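Local atomic coordinates of twitching motility protein PilT (Aquifex aeolicus, PDB entry 2EYU), a protein that probably drives the retraction of type IV pili as an ATP-powered motor, represented here by its C-terminal, P-loop NTPase-like domain. Residues 54-59 and 72-77; 169-174 and 234-239; 218-223 and 245-250. The protein carries 1 engineered substitution. All blocks are in the same frame, centred on the assembly; numbering follows the deposited sequence.

How the contacts relate
The three contacts follow the chain from one edge of the sheet of a P-loop NTPase-like fold to its helical C-terminal end. Contact 1 pairs strands 56-61 and 74-79, the latter the outermost strand on its side of the mixed sheet. Contact 2 reaches the same sheet through strand 162-171, but its centre is about 36 Å from that of contact 1, on the opposite side of the chain's centre. Contact 3 packs two helices, with its centre about 12 Å from that of contact 2. Along the chain, contact 1 closes before the others open, while the segments of contacts 2 and 3 alternate. A237 touches both L223 and L247, so these two contacts form one continuous packed region.

Contact 1 (54-59 and 72-77); sequences SYHIIT and KSIVNQ
H56 and I74 meet through a side-chain to backbone hydrogen bond: H56 ND1 donates to I74 O at 3.1 Å, nearly straight at 168°. The oxygen lies close to the imidazole plane, whereas ND1 stands above the plane of the carbonyl. H56 shares a sheet face with I74 and N76, its CG anti to the backbone N (chi1 -170°). NE2 is bonded to E97, so both ring nitrogens are engaged, which fixes the ring's rotation and would favour a protonated imidazole. A second side-chain bond lies just before the strands begin, where Y55 N donates to S73 OG at 2.9 Å. That hydroxyl in turn gives its proton to K53 O.

Backbone bonds form the ladder of two parallel strands, I57 alternating between I74 and N76. I57 N reaches I74 O at a very short 2.5 Å, giving that oxygen a second donor besides the histidine. N76 N binds I57 O at 2.7 Å, and T59 N binds N76 O at 2.6 Å. The strands belong to the parallel part of a P-loop NTPase-like sheet, 74-79 outermost within this chain and 101-104 flanking strand 56-61 on its other side.

Apolar contacts divide between the faces. I57 CG2 meets V75 CG2 at 4.1 Å, and I57 CD1 approaches S73 CB at 4.0 Å, on the face where I57 packs against I46 and I49 of helix 38-52. On the other, I74 CD1 lies over one face of the H56 ring, N76 CG is at its edge, and I58 packs on A94 of helix 87-97.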
loop_
_atom_site.group_PDB
_atom_site.type_symbol
_atom_site.label_atom_id
_atom_site.label_comp_id
_atom_site.label_asym_id
_atom_site.label_seq_id
_atom_site.Cartn_x
_atom_site.Cartn_y
_atom_site.Cartn_z
ATOM N N SER A 54 14.733 -8.271 14.599
ATOM C CA SER A 54 16.068 -8.272 13.998
ATOM C C SER A 54 16.037 -8.944 12.627
ATOM O O SER A 54 16.449 -10.086 12.483
ATOM C CB SER A 54 17.125 -8.945 14.865
ATOM O OG SER A 54 16.608 -9.765 15.882
ATOM N N TYR A 55 15.588 -8.235 11.602
ATOM C CA TYR A 55 15.579 -8.713 10.232
ATOM C C TYR A 55 16.717 -8.111 9.405
ATOM O O TYR A 55 17.348 -7.157 9.853
ATOM C CB TYR A 55 14.306 -8.295 9.505
ATOM C CG TYR A 55 13.013 -8.956 9.879
ATOM C CD1 TYR A 55 12.961 -10.129 10.607
ATOM C CD2 TYR A 55 11.817 -8.371 9.467
ATOM C CE1 TYR A 55 11.745 -10.707 10.932
ATOM C CE2 TYR A 55 10.608 -8.950 9.788
ATOM C CZ TYR A 55 10.577 -10.114 10.519
ATOM O OH TYR A 55 9.365 -10.688 10.835
ATOM N N HIS A 56 16.905 -8.658 8.219
ATOM C CA HIS A 56 17.661 -8.062 7.131
ATOM C C HIS A 56 16.676 -7.295 6.239
ATOM O O HIS A 56 15.733 -7.936 5.748
ATOM C CB HIS A 56 18.394 -9.081 6.290
ATOM C CG HIS A 56 19.360 -8.505 5.310
ATOM N ND1 HIS A 56 19.649 -7.154 5.235
ATOM C CD2 HIS A 56 20.114 -9.109 4.361
ATOM C CE1 HIS A 56 20.531 -6.955 4.277
ATOM N NE2 HIS A 56 20.835 -8.121 3.730
ATOM N N ILE A 57 16.888 -5.988 6.071
ATOM C CA ILE A 57 15.884 -5.224 5.300
ATOM C C ILE A 57 16.566 -4.573 4.106
ATOM O O ILE A 57 17.594 -3.911 4.219
ATOM C CB ILE A 57 15.140 -4.187 6.152
ATOM C CG1 ILE A 57 14.316 -4.703 7.331
ATOM C CG2 ILE A 57 14.158 -3.341 5.328
ATOM C CD1 ILE A 57 13.694 -3.598 8.173
ATOM N N ILE A 58 16.008 -4.766 2.903
ATOM C CA ILE A 58 16.697 -4.160 1.764
ATOM C C ILE A 58 15.734 -3.190 1.099
ATOM O O ILE A 58 14.561 -3.514 0.860
ATOM C CB ILE A 58 17.210 -5.217 0.779
ATOM C CG1 ILE A 58 18.260 -6.158 1.395
ATOM C CG2 ILE A 58 17.735 -4.593 -0.505
ATOM C CD1 ILE A 58 19.115 -6.870 0.374
ATOM N N THR A 59 16.235 -1.992 0.809
ATOM C CA THR A 59 15.412 -0.944 0.194
ATOM C C THR A 59 16.014 -0.524 -1.141
ATOM O O THR A 59 17.229 -0.526 -1.313
ATOM C CB THR A 59 15.298 0.287 1.111
ATOM O OG1 THR A 59 16.502 0.398 1.882
ATOM C CG2 THR A 59 14.180 0.141 2.130
ATOM N N LYS A 72 17.088 -2.412 15.740
ATOM C CA LYS A 72 17.183 -3.864 15.883
ATOM C C LYS A 72 17.486 -4.594 14.583
ATOM O O LYS A 72 18.044 -5.695 14.622
ATOM C CB LYS A 72 15.872 -4.414 16.478
ATOM C CG LYS A 72 16.099 -5.555 17.452
ATOM C CD LYS A 72 14.860 -6.064 18.145
ATOM C CE LYS A 72 14.641 -5.402 19.493
ATOM N NZ LYS A 72 13.488 -4.470 19.519
ATOM N N SER A 73 17.128 -4.023 13.427
ATOM C CA SER A 73 17.235 -4.695 12.150
ATOM C C SER A 73 18.463 -4.220 11.375
ATOM O O SER A 73 19.036 -3.227 11.804
ATOM C CB SER A 73 15.987 -4.491 11.271
ATOM O OG SER A 73 14.966 -5.424 11.550
ATOM N N ILE A 74 18.791 -4.946 10.312
ATOM C CA ILE A 74 19.871 -4.602 9.390
ATOM C C ILE A 74 19.310 -4.119 8.057
ATOM O O ILE A 74 18.796 -4.917 7.271
ATOM C CB ILE A 74 20.824 -5.793 9.196
ATOM C CG1 ILE A 74 21.743 -5.682 7.981
ATOM C CG2 ILE A 74 20.061 -7.107 9.177
ATOM C CD1 ILE A 74 22.878 -6.689 8.028
ATOM N N VAL A 75 19.408 -2.808 7.835
ATOM C CA VAL A 75 18.797 -2.131 6.695
ATOM C C VAL A 75 19.780 -1.605 5.669
ATOM O O VAL A 75 20.608 -0.704 5.815
ATOM C CB VAL A 75 17.898 -0.976 7.203
ATOM C CG1 VAL A 75 18.760 0.157 7.729
ATOM C CG2 VAL A 75 16.948 -0.471 6.123
ATOM N N ASN A 76 19.698 -2.211 4.485
ATOM C CA ASN A 76 20.458 -1.696 3.354
ATOM C C ASN A 76 19.537 -0.891 2.446
ATOM O O ASN A 76 18.546 -1.434 1.957
ATOM C CB ASN A 76 21.111 -2.850 2.599
ATOM C CG ASN A 76 22.235 -3.464 3.410
ATOM O OD1 ASN A 76 22.316 -3.235 4.618
ATOM N ND2 ASN A 76 23.100 -4.236 2.762
ATOM N N GLN A 77 19.851 0.378 2.249
ATOM C CA GLN A 77 19.106 1.305 1.419
ATOM C C GLN A 77 19.861 1.664 0.142
ATOM O O GLN A 77 20.942 2.240 0.160
ATOM C CB GLN A 77 18.776 2.593 2.178
ATOM C CG GLN A 77 17.916 2.403 3.419
ATOM C CD GLN A 77 17.430 3.734 3.957
ATOM O OE1 GLN A 77 16.559 4.341 3.322
ATOM N NE2 GLN A 77 17.979 4.201 5.071
#

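Contact 2 (169-174 and 234-239); sequences RLLPKI and LEDAME
L171 and D236 carry this packing of a helix against the end of a sheet strand, in which the helical segment 234-239 runs nearly antiparallel to strand residues 169-171 (163°). The helix is 234-240; the strand, 162-171, is the last parallel member of the P-loop NTPase-like sheet and pairs antiparallel with strand 179-185. The segment axes come within 10.1 Å, so contact depends on side chains that span the gap.

L171 does so with one methyl group. Its chi1 of -91° is away from the usual staggered values, and CD1 comes to 3.4 Å from D236 CB and equally near D236 O, at the start of the helix. The two side chains slide past one another in opposite directions. I232, A240 and V179 of the neighbouring strand also touch the buried L171.

D236 has CG anti to its carbonyl carbon (chi1 -77°), and its carboxylate meets the residues beyond the strand. P172 approaches it tip to tip, with CG 3.5 Å from D236 OD2. At the other end, R169 NH1 comes no closer than 4.0 Å to E239 O, while NH2 is hydrogen-bonded to N133.

K173 crosses the D236 side chain obliquely on a chain bent at chi2, chi3 and chi4. Its charged NZ remains 5.4 Å from D236 OD2, so attraction between the opposite charges would act at a distance; the touching atom is the methylene carbon CD, 3.3 Å from D236 OD2.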
loop_
_atom_site.group_PDB
_atom_site.type_symbol
_atom_site.label_atom_id
_atom_site.label_comp_id
_atom_site.label_asym_id
_atom_site.label_seq_id
_atom_site.Cartn_x
_atom_site.Cartn_y
_atom_site.Cartn_z
ATOM N N ARG A 169 -4.465 9.825 0.899
ATOM C CA ARG A 169 -4.466 11.225 0.509
ATOM C C ARG A 169 -4.323 12.068 1.781
ATOM O O ARG A 169 -4.852 11.695 2.832
ATOM C CB ARG A 169 -5.721 11.608 -0.256
ATOM C CG ARG A 169 -5.553 12.847 -1.126
ATOM C CD ARG A 169 -6.826 13.126 -1.914
ATOM N NE ARG A 169 -6.791 12.472 -3.221
ATOM C CZ ARG A 169 -7.144 13.052 -4.362
ATOM N NH1 ARG A 169 -7.565 14.310 -4.374
ATOM N NH2 ARG A 169 -7.074 12.368 -5.494
ATOM N N LEU A 170 -3.596 13.166 1.649
ATOM C CA LEU A 170 -3.380 14.118 2.727
ATOM C C LEU A 170 -4.270 15.337 2.514
ATOM O O LEU A 170 -4.151 15.975 1.462
ATOM C CB LEU A 170 -1.902 14.520 2.780
ATOM C CG LEU A 170 -0.916 13.484 3.314
ATOM C CD1 LEU A 170 0.493 13.780 2.816
ATOM C CD2 LEU A 170 -0.932 13.459 4.828
ATOM N N LEU A 171 -5.152 15.649 3.454
ATOM C CA LEU A 171 -6.089 16.763 3.318
ATOM C C LEU A 171 -5.686 17.920 4.233
ATOM O O LEU A 171 -5.108 17.672 5.296
ATOM C CB LEU A 171 -7.479 16.386 3.765
ATOM C CG LEU A 171 -8.545 15.817 2.835
ATOM C CD1 LEU A 171 -9.387 16.939 2.243
ATOM C CD2 LEU A 171 -7.933 14.965 1.740
ATOM N N PRO A 172 -6.020 19.153 3.887
ATOM C CA PRO A 172 -5.798 20.248 4.840
ATOM C C PRO A 172 -6.783 20.157 6.006
ATOM O O PRO A 172 -7.650 19.289 5.937
ATOM C CB PRO A 172 -6.118 21.498 4.017
ATOM C CG PRO A 172 -7.101 21.013 3.006
ATOM C CD PRO A 172 -6.619 19.628 2.631
ATOM N N LYS A 173 -6.624 21.041 6.965
ATOM C CA LYS A 173 -7.483 21.445 8.051
ATOM C C LYS A 173 -6.776 21.493 9.416
ATOM O O LYS A 173 -5.569 21.733 9.519
ATOM C CB LYS A 173 -8.697 20.529 8.212
ATOM C CG LYS A 173 -10.050 21.031 7.757
ATOM C CD LYS A 173 -9.961 21.695 6.386
ATOM C CE LYS A 173 -9.791 23.214 6.657
ATOM N NZ LYS A 173 -9.731 23.365 8.147
ATOM N N ILE A 174 -7.620 21.264 10.423
ATOM C CA ILE A 174 -7.268 21.359 11.835
ATOM C C ILE A 174 -7.158 19.999 12.517
ATOM O O ILE A 174 -7.315 18.955 11.884
ATOM C CB ILE A 174 -8.313 22.222 12.567
ATOM C CG1 ILE A 174 -7.725 23.101 13.679
ATOM C CG2 ILE A 174 -9.448 21.361 13.090
ATOM C CD1 ILE A 174 -7.659 24.583 13.299
ATOM N N LEU A 234 -16.529 20.088 4.046
ATOM C CA LEU A 234 -17.317 19.447 3.004
ATOM C C LEU A 234 -16.616 19.582 1.660
ATOM O O LEU A 234 -16.471 18.566 0.979
ATOM C CB LEU A 234 -18.723 20.043 2.889
ATOM C CG LEU A 234 -19.721 19.361 1.955
ATOM C CD1 LEU A 234 -19.781 17.853 2.187
ATOM C CD2 LEU A 234 -21.118 19.939 2.124
ATOM N N GLU A 235 -16.214 20.808 1.293
ATOM C CA GLU A 235 -15.650 20.996 -0.053
ATOM C C GLU A 235 -14.370 20.196 -0.254
ATOM O O GLU A 235 -14.060 19.673 -1.326
ATOM C CB GLU A 235 -15.369 22.471 -0.308
ATOM C CG GLU A 235 -16.199 23.420 0.549
ATOM C CD GLU A 235 -15.433 24.692 0.877
ATOM O OE1 GLU A 235 -16.032 25.641 1.433
ATOM O OE2 GLU A 235 -14.217 24.729 0.571
ATOM N N ASP A 236 -13.576 20.102 0.805
ATOM C CA ASP A 236 -12.312 19.365 0.724
ATOM C C ASP A 236 -12.537 17.877 0.483
ATOM O O ASP A 236 -11.759 17.216 -0.202
ATOM C CB ASP A 236 -11.529 19.581 2.027
ATOM C CG ASP A 236 -10.872 20.958 2.023
ATOM O OD1 ASP A 236 -10.708 21.493 0.905
ATOM O OD2 ASP A 236 -10.537 21.472 3.108
ATOM N N ALA A 237 -13.614 17.376 1.069
ATOM C CA ALA A 237 -13.985 15.969 1.053
ATOM C C ALA A 237 -14.442 15.566 -0.343
ATOM O O ALA A 237 -13.914 14.640 -0.950
ATOM C CB ALA A 237 -15.068 15.693 2.081
HETATM N N MSE A 238 -15.425 16.308 -0.831
HETATM C CA MSE A 238 -15.885 16.196 -2.210
HETATM C C MSE A 238 -14.747 16.309 -3.217
HETATM O O MSE A 238 -14.687 15.592 -4.232
HETATM C CB MSE A 238 -16.928 17.290 -2.480
HETATM C CG MSE A 238 -18.214 17.146 -1.678
HETATM SE SE MSE A 238 -19.099 15.467 -2.067
HETATM C CE MSE A 238 -18.984 15.773 -3.965
ATOM N N GLU A 239 -13.803 17.211 -2.956
ATOM C CA GLU A 239 -12.679 17.410 -3.869
ATOM C C GLU A 239 -11.766 16.195 -4.013
ATOM O O GLU A 239 -11.129 16.009 -5.051
ATOM C CB GLU A 239 -11.843 18.601 -3.384
ATOM C CG GLU A 239 -12.234 19.955 -3.952
ATOM C CD GLU A 239 -11.110 20.974 -3.914
ATOM O OE1 GLU A 239 -11.054 21.831 -4.818
ATOM O OE2 GLU A 239 -10.282 20.946 -2.975
#

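Contact 3 (218-223 and 245-250); sequences TMNQTL and KELERM
N220 has the most surface covered in this contact, and the selenomethionine M250 and L247 close on it from the other helix. M250 reaches over on an extended chain whose CG lies anti to the carbonyl carbon (chi1 -63°). It crosses the asparagine side chain at about a right angle, bringing its terminal methyl CE tightly to 3.3 Å from N220 CB, with SE 4.0 Å from N220 O.

L247 approaches the same turn with both methyl groups. CD1 lies 3.5 Å from N220 O, while CD2 packs 4.0 Å from L223 CB, nearly one helical turn further along. The branched end of the leucine therefore bridges the polar backbone at N220 and the apolar surface at L223.

Beside M250, the E246 carboxylate comes up against the N220 amide, OE2 lying 3.6 Å from N220 CG with the two planes turned 63° apart. OE2 has a hydrogen-bonding partner in Y204 of helix 200-209, which helps hold the carboxylate in place.

The segment axes approach within 9.7 Å and cross at -43°. Within the first segment, Q221 OE1 accepts a bond of 3.1 Å from the backbone N of T218, whose own side chain makes no capping bond. The arrangement is that of helix-helix packing in the C-terminal helical part of the domain, where helices 219-228 and 244-251 meet beside helix 234-240.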
loop_
_atom_site.group_PDB
_atom_site.type_symbol
_atom_site.label_atom_id
_atom_site.label_comp_id
_atom_site.label_asym_id
_atom_site.label_seq_id
_atom_site.Cartn_x
_atom_site.Cartn_y
_atom_site.Cartn_z
ATOM N N THR A 218 -13.421 1.993 2.686
ATOM C CA THR A 218 -13.286 2.740 1.435
ATOM C C THR A 218 -12.794 4.147 1.752
ATOM O O THR A 218 -12.937 4.583 2.894
ATOM C CB THR A 218 -14.636 2.793 0.705
ATOM O OG1 THR A 218 -15.058 1.436 0.466
ATOM C CG2 THR A 218 -14.545 3.463 -0.653
HETATM N N MSE A 219 -12.254 4.846 0.776
HETATM C CA MSE A 219 -11.816 6.239 0.922
HETATM C C MSE A 219 -12.984 7.152 1.256
HETATM O O MSE A 219 -12.905 7.985 2.166
HETATM C CB MSE A 219 -11.154 6.596 -0.405
HETATM C CG MSE A 219 -10.798 8.050 -0.626
HETATM SE SE MSE A 219 -9.357 8.594 0.522
HETATM C CE MSE A 219 -8.004 7.849 -0.636
ATOM N N ASN A 220 -14.074 6.983 0.508
ATOM C CA ASN A 220 -15.318 7.734 0.669
ATOM C C ASN A 220 -15.826 7.647 2.093
ATOM O O ASN A 220 -16.356 8.592 2.686
ATOM C CB ASN A 220 -16.367 7.208 -0.304
ATOM C CG ASN A 220 -16.448 7.968 -1.606
ATOM O OD1 ASN A 220 -17.159 7.587 -2.537
ATOM N ND2 ASN A 220 -15.722 9.067 -1.681
ATOM N N GLN A 221 -15.655 6.471 2.705
ATOM C CA GLN A 221 -16.069 6.370 4.106
ATOM C C GLN A 221 -15.169 7.190 5.029
ATOM O O GLN A 221 -15.608 7.906 5.941
ATOM C CB GLN A 221 -16.065 4.913 4.547
ATOM C CG GLN A 221 -16.883 3.925 3.720
ATOM C CD GLN A 221 -16.840 2.579 4.441
ATOM O OE1 GLN A 221 -16.244 1.609 3.975
ATOM N NE2 GLN A 221 -17.467 2.577 5.613
ATOM N N THR A 222 -13.869 7.065 4.790
ATOM C CA THR A 222 -12.858 7.749 5.586
ATOM C C THR A 222 -13.006 9.268 5.490
ATOM O O THR A 222 -12.831 9.986 6.472
ATOM C CB THR A 222 -11.434 7.357 5.163
ATOM O OG1 THR A 222 -11.196 5.952 5.335
ATOM C CG2 THR A 222 -10.445 8.084 6.068
ATOM N N LEU A 223 -13.323 9.778 4.306
ATOM C CA LEU A 223 -13.678 11.176 4.129
ATOM C C LEU A 223 -14.936 11.560 4.890
ATOM O O LEU A 223 -15.083 12.591 5.553
ATOM C CB LEU A 223 -13.900 11.457 2.632
ATOM C CG LEU A 223 -12.663 11.284 1.760
ATOM C CD1 LEU A 223 -13.038 11.229 0.285
ATOM C CD2 LEU A 223 -11.685 12.408 2.057
ATOM N N LYS A 245 -20.285 11.143 -6.098
ATOM C CA LYS A 245 -21.708 10.815 -6.072
ATOM C C LYS A 245 -22.099 9.924 -4.897
ATOM O O LYS A 245 -23.161 10.118 -4.292
ATOM C CB LYS A 245 -22.101 10.123 -7.382
ATOM C CG LYS A 245 -23.051 10.941 -8.240
ATOM C CD LYS A 245 -22.302 12.032 -8.988
ATOM C CE LYS A 245 -23.235 12.756 -9.948
ATOM N NZ LYS A 245 -23.736 11.836 -11.018
ATOM N N GLU A 246 -21.237 8.954 -4.613
ATOM C CA GLU A 246 -21.358 8.077 -3.456
ATOM C C GLU A 246 -21.210 8.859 -2.154
ATOM O O GLU A 246 -21.964 8.642 -1.203
ATOM C CB GLU A 246 -20.313 6.957 -3.539
ATOM C CG GLU A 246 -20.610 5.707 -2.744
ATOM C CD GLU A 246 -19.411 4.911 -2.285
ATOM O OE1 GLU A 246 -19.547 4.079 -1.356
ATOM O OE2 GLU A 246 -18.297 5.079 -2.818
ATOM N N LEU A 247 -20.274 9.799 -2.046
ATOM C CA LEU A 247 -20.187 10.564 -0.785
ATOM C C LEU A 247 -21.416 11.439 -0.616
ATOM O O LEU A 247 -21.969 11.627 0.482
ATOM C CB LEU A 247 -18.896 11.375 -0.754
ATOM C CG LEU A 247 -18.456 12.106 0.501
ATOM C CD1 LEU A 247 -18.522 11.234 1.752
ATOM C CD2 LEU A 247 -17.034 12.653 0.367
ATOM N N GLU A 248 -21.876 12.020 -1.738
ATOM C CA GLU A 248 -23.015 12.932 -1.538
ATOM C C GLU A 248 -24.219 12.108 -1.102
ATOM O O GLU A 248 -25.014 12.543 -0.279
ATOM C CB GLU A 248 -23.344 13.718 -2.793
ATOM C CG GLU A 248 -24.048 12.917 -3.878
ATOM C CD GLU A 248 -24.573 13.803 -4.989
ATOM O OE1 GLU A 248 -24.139 14.973 -5.054
ATOM O OE2 GLU A 248 -25.409 13.334 -5.794
ATOM N N ARG A 249 -24.326 10.901 -1.678
ATOM C CA ARG A 249 -25.425 10.026 -1.257
ATOM C C ARG A 249 -25.241 9.704 0.217
ATOM O O ARG A 249 -26.169 9.515 0.991
ATOM C CB ARG A 249 -25.495 8.752 -2.093
ATOM C CG ARG A 249 -26.262 8.886 -3.392
ATOM C CD ARG A 249 -27.650 9.443 -3.138
ATOM N NE ARG A 249 -27.798 10.872 -3.362
ATOM C CZ ARG A 249 -28.041 11.773 -2.418
ATOM N NH1 ARG A 249 -28.167 11.405 -1.149
ATOM N NH2 ARG A 249 -28.162 13.054 -2.744
HETATM N N MSE A 250 -23.973 9.614 0.635
HETATM C CA MSE A 250 -23.779 9.263 2.041
HETATM C C MSE A 250 -24.306 10.363 2.964
HETATM O O MSE A 250 -25.079 10.052 3.872
HETATM C CB MSE A 250 -22.301 9.003 2.321
HETATM C CG MSE A 250 -21.755 7.819 1.529
HETATM SE SE MSE A 250 -20.076 7.215 2.281
HETATM C CE MSE A 250 -19.477 6.551 0.575
#